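Local coordinates for protein glycerophosphoryl diester phosphodiesterase (PDB 3KS6) that belongs to the glycerophosphoryl diester phosphodiesterase family, is built on a TIM-barrel fold and carries a bound magnesium ion, at residues 69-73 / 85-90. Numbering follows the deposited sequence.
Sequences LAKVK and PMTLEE
A capping box at the start of helix 88-95 is tied by a lysine to the short helix 69-74 in this TIM-barrel protein, both within the excursion between parallel barrel strands 33-40 and 101-106, where strand 86-87 pairs antiparallel with strand 46-48. Residues 69-73 form one helical turn, closed by Lys73 N to Leu69 O at 2.9 Å. Pro85 to Thr87 run extended (psi 142° to 161°), with Met86, a selenomethionine, hydrogen-bonded through its backbone to Val48; the chain then turns helical from Leu88. The CA atoms of Lys73 and Pro85 lie 6.0 Å apart, those of Leu69 and Thr87 8.6 Å. Apolar contacts join the two segments: Val72 CG1 meets Pro85 CB at 3.8 Å, and Leu69 CD1 meets Thr87 CG2 at 3.7 Å, while Leu69 and Val72 also rest on Val47. In the box, Thr87 (chi1 p) is the N-cap, its OG1 accepting from Glu90 N at 3.2 Å; Glu90 (chi1 m, chi2 t) folds back so that OE1 accepts from Thr87 N at 3.1 Å. The polar link is made by Lys73, whose CA-to-CB bond points sideways but whose side chain (chi1 m, chi2 m, chi3 t, chi4 t) brings its ammonium group to residues 85-90. Lys73 NZ donates to Pro85 O at 2.8 Å and forms a salt bridge with Glu90 OE1 at 2.7 Å, which also accepts from Thr87 N.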
loop_
_atom_site.group_PDB
_atom_site.type_symbol
_atom_site.label_atom_id
_atom_site.label_comp_id
_atom_site.label_asym_id
_atom_site.label_seq_id
_atom_site.Cartn_x
_atom_site.Cartn_y
_atom_site.Cartn_z
ATOM N N LEU A 69 21.214 -1.972 8.425
ATOM C CA LEU A 69 20.846 -2.515 7.132
ATOM C C LEU A 69 21.577 -3.820 6.860
ATOM O O LEU A 69 20.976 -4.741 6.339
ATOM C CB LEU A 69 21.140 -1.523 5.997
ATOM C CG LEU A 69 20.787 -1.987 4.585
ATOM C CD1 LEU A 69 19.264 -2.333 4.491
ATOM C CD2 LEU A 69 21.202 -0.921 3.546
ATOM N N ALA A 70 22.873 -3.926 7.193
ATOM C CA ALA A 70 23.613 -5.170 6.923
ATOM C C ALA A 70 22.976 -6.381 7.641
ATOM O O ALA A 70 22.895 -7.467 7.092
ATOM C CB ALA A 70 25.073 -5.026 7.321
ATOM N N LYS A 71 22.508 -6.180 8.859
ATOM C CA LYS A 71 21.886 -7.258 9.602
ATOM C C LYS A 71 20.566 -7.640 8.905
ATOM O O LYS A 71 20.324 -8.813 8.624
ATOM C CB LYS A 71 21.689 -6.863 11.071
ATOM C CG LYS A 71 20.922 -7.886 11.910
ATOM C CD LYS A 71 21.553 -9.267 11.885
ATOM N N VAL A 72 19.764 -6.636 8.558
ATOM C CA VAL A 72 18.499 -6.887 7.840
ATOM C C VAL A 72 18.754 -7.676 6.565
ATOM O O VAL A 72 18.026 -8.622 6.242
ATOM C CB VAL A 72 17.759 -5.561 7.505
ATOM C CG1 VAL A 72 16.567 -5.816 6.554
ATOM C CG2 VAL A 72 17.295 -4.880 8.763
ATOM N N LYS A 73 19.818 -7.311 5.859
ATOM C CA LYS A 73 20.171 -7.956 4.608
ATOM C C LYS A 73 20.614 -9.401 4.752
ATOM O O LYS A 73 20.657 -10.100 3.757
ATOM C CB LYS A 73 21.225 -7.134 3.847
ATOM C CG LYS A 73 20.636 -5.920 3.112
ATOM C CD LYS A 73 20.113 -6.351 1.737
ATOM C CE LYS A 73 19.487 -5.212 0.934
ATOM N NZ LYS A 73 18.838 -5.803 -0.267
ATOM N N PRO A 85 15.449 -8.918 2.146
ATOM C CA PRO A 85 14.688 -7.675 2.122
ATOM C C PRO A 85 15.335 -6.581 1.275
ATOM O O PRO A 85 16.571 -6.443 1.266
ATOM C CB PRO A 85 14.638 -7.248 3.593
ATOM C CG PRO A 85 14.740 -8.528 4.355
ATOM C CD PRO A 85 15.641 -9.424 3.520
HETATM N N MSE A 86 14.501 -5.826 0.571
HETATM C CA MSE A 86 14.955 -4.727 -0.299
HETATM C C MSE A 86 15.023 -3.383 0.407
HETATM O O MSE A 86 14.315 -3.134 1.407
HETATM C CB MSE A 86 14.009 -4.538 -1.490
HETATM C CG MSE A 86 13.751 -5.759 -2.353
HETATM SE SE MSE A 86 12.806 -5.260 -3.988
HETATM C CE MSE A 86 14.184 -4.530 -5.045
ATOM N N THR A 87 15.873 -2.507 -0.141
ATOM C CA THR A 87 15.881 -1.110 0.223
ATOM C C THR A 87 14.941 -0.356 -0.723
ATOM O O THR A 87 14.585 -0.850 -1.806
ATOM C CB THR A 87 17.300 -0.474 0.127
ATOM O OG1 THR A 87 17.753 -0.542 -1.234
ATOM C CG2 THR A 87 18.277 -1.164 1.074
ATOM N N LEU A 88 14.520 0.836 -0.309
ATOM C CA LEU A 88 13.695 1.672 -1.171
ATOM C C LEU A 88 14.440 1.922 -2.509
ATOM O O LEU A 88 13.850 1.824 -3.604
ATOM C CB LEU A 88 13.332 3.002 -0.473
ATOM C CG LEU A 88 12.511 4.037 -1.265
ATOM C CD1 LEU A 88 11.210 3.445 -1.854
ATOM C CD2 LEU A 88 12.238 5.283 -0.404
ATOM N N GLU A 89 15.735 2.219 -2.438
ATOM C CA GLU A 89 16.528 2.488 -3.644
ATOM C C GLU A 89 16.484 1.338 -4.647
ATOM O O GLU A 89 16.336 1.526 -5.877
ATOM C CB GLU A 89 17.996 2.771 -3.252
ATOM C CG GLU A 89 18.919 2.894 -4.471
ATOM C CD GLU A 89 20.400 3.087 -4.142
ATOM O OE1 GLU A 89 20.837 2.741 -3.024
ATOM O OE2 GLU A 89 21.113 3.584 -5.047
ATOM N N GLU A 90 16.645 0.131 -4.131
ATOM C CA GLU A 90 16.597 -1.068 -4.969
ATOM C C GLU A 90 15.220 -1.230 -5.612
ATOM O O GLU A 90 15.127 -1.594 -6.788
ATOM C CB GLU A 90 16.968 -2.284 -4.138
ATOM C CG GLU A 90 18.449 -2.289 -3.757
ATOM C CD GLU A 90 18.815 -3.273 -2.610
ATOM O OE1 GLU A 90 17.936 -3.899 -1.987
ATOM O OE2 GLU A 90 20.020 -3.383 -2.320
#